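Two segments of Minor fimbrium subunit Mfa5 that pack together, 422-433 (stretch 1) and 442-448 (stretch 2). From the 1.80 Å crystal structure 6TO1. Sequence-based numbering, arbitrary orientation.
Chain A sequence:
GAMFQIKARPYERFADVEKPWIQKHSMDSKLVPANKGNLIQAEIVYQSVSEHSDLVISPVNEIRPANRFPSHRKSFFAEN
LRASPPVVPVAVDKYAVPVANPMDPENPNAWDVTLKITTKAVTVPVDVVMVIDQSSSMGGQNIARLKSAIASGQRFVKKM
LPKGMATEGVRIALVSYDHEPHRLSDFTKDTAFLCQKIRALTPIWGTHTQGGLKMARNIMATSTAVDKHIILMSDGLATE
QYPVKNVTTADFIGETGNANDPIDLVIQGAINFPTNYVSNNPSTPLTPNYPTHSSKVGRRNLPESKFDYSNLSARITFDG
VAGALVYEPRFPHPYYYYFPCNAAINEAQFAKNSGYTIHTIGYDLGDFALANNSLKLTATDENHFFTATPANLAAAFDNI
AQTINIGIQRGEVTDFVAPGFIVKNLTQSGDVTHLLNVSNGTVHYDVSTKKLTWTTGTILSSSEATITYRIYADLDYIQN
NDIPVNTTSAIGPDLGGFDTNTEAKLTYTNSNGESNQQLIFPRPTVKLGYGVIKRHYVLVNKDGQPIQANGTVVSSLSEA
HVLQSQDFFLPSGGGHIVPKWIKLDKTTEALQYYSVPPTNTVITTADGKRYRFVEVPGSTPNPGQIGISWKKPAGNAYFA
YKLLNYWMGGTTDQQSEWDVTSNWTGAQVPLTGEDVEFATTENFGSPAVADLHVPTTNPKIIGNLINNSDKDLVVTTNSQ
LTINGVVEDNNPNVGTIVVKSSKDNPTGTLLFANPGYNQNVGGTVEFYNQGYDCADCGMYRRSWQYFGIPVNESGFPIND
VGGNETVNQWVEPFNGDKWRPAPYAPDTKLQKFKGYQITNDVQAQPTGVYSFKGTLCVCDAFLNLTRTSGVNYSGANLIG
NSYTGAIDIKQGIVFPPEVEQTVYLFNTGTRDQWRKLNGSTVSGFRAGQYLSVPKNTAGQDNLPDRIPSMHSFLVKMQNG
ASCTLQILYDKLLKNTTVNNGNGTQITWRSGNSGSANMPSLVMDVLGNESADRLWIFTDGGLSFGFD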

# COMPACT_ATOMS: atom_id res chain seq x y z
N ILE A 422 -14.25 10.97 29.69
CA ILE A 422 -15.47 10.62 28.97
C ILE A 422 -15.44 11.25 27.59
O ILE A 422 -14.81 12.29 27.38
N VAL A 423 -16.11 10.60 26.66
CA VAL A 423 -16.13 11.03 25.28
C VAL A 423 -17.33 11.94 25.09
O VAL A 423 -18.46 11.56 25.42
N LYS A 424 -17.08 13.13 24.59
CA LYS A 424 -18.14 14.11 24.37
C LYS A 424 -19.25 13.49 23.53
O LYS A 424 -18.99 12.86 22.50
N ASN A 425 -20.47 13.61 24.04
CA ASN A 425 -21.74 13.32 23.36
C ASN A 425 -22.04 11.85 23.18
O ASN A 425 -23.01 11.51 22.49
N LEU A 426 -21.27 10.95 23.78
CA LEU A 426 -21.52 9.52 23.65
C LEU A 426 -22.27 9.09 24.92
O LEU A 426 -21.67 8.93 25.99
N THR A 427 -23.58 8.91 24.79
CA THR A 427 -24.43 8.57 25.92
C THR A 427 -24.95 7.14 25.86
O THR A 427 -25.31 6.59 26.90
N GLN A 428 -25.02 6.54 24.67
CA GLN A 428 -25.53 5.19 24.55
C GLN A 428 -24.70 4.39 23.56
O GLN A 428 -24.04 4.93 22.67
N SER A 429 -24.75 3.07 23.72
CA SER A 429 -24.06 2.17 22.83
C SER A 429 -24.70 2.21 21.44
O SER A 429 -25.87 2.56 21.27
N GLY A 430 -23.91 1.85 20.45
CA GLY A 430 -24.38 1.74 19.09
C GLY A 430 -23.45 2.47 18.16
O GLY A 430 -22.28 2.72 18.48
N ASP A 431 -23.98 2.81 17.00
CA ASP A 431 -23.20 3.45 15.95
C ASP A 431 -22.99 4.92 16.30
O ASP A 431 -23.96 5.66 16.49
N VAL A 432 -21.73 5.33 16.41
CA VAL A 432 -21.39 6.71 16.73
C VAL A 432 -20.64 7.38 15.59
O VAL A 432 -20.05 8.44 15.78
N THR A 433 -20.69 6.77 14.40
CA THR A 433 -19.96 7.30 13.25
C THR A 433 -20.25 8.78 13.03
O THR A 433 -19.35 9.57 12.75
N THR A 442 -16.71 2.93 9.84
CA THR A 442 -17.74 3.18 10.83
C THR A 442 -17.22 2.88 12.22
O THR A 442 -16.29 2.08 12.39
N VAL A 443 -17.82 3.52 13.23
CA VAL A 443 -17.37 3.40 14.60
C VAL A 443 -18.54 3.03 15.51
O VAL A 443 -19.61 3.64 15.44
N HIS A 444 -18.33 2.02 16.34
CA HIS A 444 -19.26 1.56 17.35
C HIS A 444 -18.71 1.91 18.74
O HIS A 444 -17.51 1.88 18.97
N TYR A 445 -19.61 2.23 19.66
CA TYR A 445 -19.25 2.57 21.02
C TYR A 445 -20.03 1.67 21.97
O TYR A 445 -21.24 1.49 21.79
N ASP A 446 -19.33 1.09 22.92
CA ASP A 446 -19.99 0.40 24.03
C ASP A 446 -19.86 1.25 25.29
O ASP A 446 -18.76 1.47 25.78
N VAL A 447 -21.01 1.68 25.83
CA VAL A 447 -21.01 2.58 26.98
C VAL A 447 -20.37 1.91 28.20
O VAL A 447 -19.64 2.54 28.97
N SER A 448 -20.65 0.62 28.41
CA SER A 448 -20.26 0.02 29.69
C SER A 448 -18.76 -0.20 29.77
O SER A 448 -18.18 -0.08 30.86

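Packing of 422-433 against 442-448 in Mfa5, an antiparallel pairing that buries 582 Å² counted over both sides. The backbone frame is set by the hydrogen-bonded pair Gly-430 and Tyr-445, in which Gly-430 N donates to Tyr-445 O and Tyr-445 N to Gly-430 O, both at 3.0 Å; Val-432 N extends the ladder to Val-443 O at 2.9 Å. Gly-430 has no side chain, and its phi/psi of 131/-159 would jam a CB against the preceding carbonyl oxygen.

Apolar contacts gather around Tyr-445, which has the largest area covered by the opposing stretch. Its t rotamer (chi2 64°) lays the ring beneath Leu-426, whose CB points toward stretch 2. In its m, t rotamer, Leu-426 places CD1 over one ring face, 3.7 Å from the centroid and 14° off the normal, a CH-pi contact; the closest pair is Leu-426 CD1 to Tyr-445 CG at 3.6 Å. Gln-428 meets the ring through its backbone, with O at the edge 4.2 Å from Tyr-445 CD2, while its own side chain starts away from stretch 2. Val-432 (m) bridges two neighbours: CG1 lies 3.6 Å from Tyr-445 CB, and CG2 lies 3.7 Å from CG1 of Val-443 (t). Val-423 (t) points toward stretch 2 but only grazes it, CG2 lying 4.5 Å from Tyr-445 OH.

Two hydroxyls in the m rotamer serve as acceptors for backbone amides across the interface. Ser-429 OG receives Val-447 N at 2.9 Å, nearly straight at 176°, where the paired strand has ended; Val-447 (p) also brings CG1 to 3.1 Å from Ser-429 OG. Thr-433 OG1 receives Val-443 N at 2.9 Å and donates to Asp-431 OD1 at 2.6 Å, so one hydroxyl links the two stretches and braces its own. Asp-431 (t) also accepts from Thr-433 N, at 3.1 Å from OD1. Asp-431 OD1 also sits 3.2 Å from Val-443 O, but these are two acceptors and do not hydrogen-bond.

His-444 (t, chi2 86°) shares a sheet face with Asp-431; its ND1 approaches Gly-430 O to 3.4 Å at an angle too poor for a hydrogen bond. Asp-446 (t) points away from stretch 1, and its OD2 accepts from Ser-448 OG (p) at 2.6 Å.

One water connects the stretches at the end of the tyrosine: it accepts from Val-423 N at 3.0 Å and hydrogen-bonds Tyr-445 OH at 2.6 Å, giving the phenol a polar partner beside Val-423.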

# COMPACT_ATOMS: atom_id res chain seq x y z
CB ILE A 422 -16.70 11.05 29.77
CG1 ILE A 422 -16.71 12.55 29.94
CG2 ILE A 422 -16.71 10.40 31.15
CD1 ILE A 422 -17.86 13.04 30.84
CB VAL A 423 -16.18 9.83 24.32
CG1 VAL A 423 -16.15 10.34 22.88
CG2 VAL A 423 -15.02 8.89 24.55
CB LYS A 424 -17.55 15.34 23.69
CG LYS A 424 -18.55 16.47 23.44
CD LYS A 424 -17.85 17.67 22.82
CE LYS A 424 -18.82 18.83 22.54
NZ LYS A 424 -19.42 19.35 23.79
CB ASN A 425 -21.83 14.01 21.99
CG ASN A 425 -21.97 15.51 22.11
OD1 ASN A 425 -22.43 16.02 23.13
ND2 ASN A 425 -21.54 16.23 21.08
CB LEU A 426 -20.24 8.74 23.44
CG LEU A 426 -19.42 9.14 22.21
CD1 LEU A 426 -18.46 7.99 21.83
CD2 LEU A 426 -20.25 9.54 21.01
CB THR A 427 -25.63 9.52 26.00
OG1 THR A 427 -26.42 9.39 24.81
CG2 THR A 427 -25.16 10.95 26.14
CB GLN A 428 -27.00 5.17 24.13
CG GLN A 428 -27.32 6.00 22.92
CD GLN A 428 -28.80 5.99 22.58
OE1 GLN A 428 -29.53 5.07 22.94
NE2 GLN A 428 -29.26 7.01 21.87
CB SER A 429 -24.10 0.75 23.39
OG SER A 429 -23.49 0.68 24.66
CB ASP A 431 -23.93 3.31 14.63
CG ASP A 431 -23.33 4.15 13.55
OD1 ASP A 431 -22.09 4.15 13.43
OD2 ASP A 431 -24.09 4.82 12.84
CB VAL A 432 -20.60 6.80 18.05
CG1 VAL A 432 -21.45 6.24 19.20
CG2 VAL A 432 -19.25 6.07 17.98
CB THR A 433 -20.29 6.50 11.99
OG1 THR A 433 -20.02 5.11 12.22
CG2 THR A 433 -19.47 6.99 10.82
CB THR A 442 -18.98 2.32 10.55
OG1 THR A 442 -18.61 0.94 10.48
CG2 THR A 442 -19.63 2.72 9.23
CB VAL A 443 -16.70 4.69 15.10
CG1 VAL A 443 -16.18 4.49 16.52
CG2 VAL A 443 -15.58 5.14 14.15
CB HIS A 444 -19.43 0.05 17.26
CG HIS A 444 -20.30 -0.53 18.32
ND1 HIS A 444 -21.67 -0.59 18.20
CD2 HIS A 444 -20.00 -1.08 19.52
CE1 HIS A 444 -22.18 -1.14 19.29
NE2 HIS A 444 -21.18 -1.45 20.10
CB TYR A 445 -19.54 4.03 21.32
CG TYR A 445 -19.04 4.49 22.68
CD1 TYR A 445 -17.69 4.51 22.97
CD2 TYR A 445 -19.93 4.91 23.66
CE1 TYR A 445 -17.22 4.92 24.19
CE2 TYR A 445 -19.47 5.33 24.90
CZ TYR A 445 -18.12 5.34 25.15
OH TYR A 445 -17.65 5.75 26.38
CB ASP A 446 -19.39 -0.98 24.26
CG ASP A 446 -20.14 -1.75 25.34
OD1 ASP A 446 -21.22 -2.28 25.06
OD2 ASP A 446 -19.65 -1.80 26.48
CB VAL A 447 -22.45 3.04 27.29
CG1 VAL A 447 -23.35 1.82 27.55
CG2 VAL A 447 -22.46 3.95 28.49
CB SER A 448 -21.01 -1.29 29.90
OG SER A 448 -20.91 -2.12 28.75
O HOH W 1 -17.35 8.01 27.61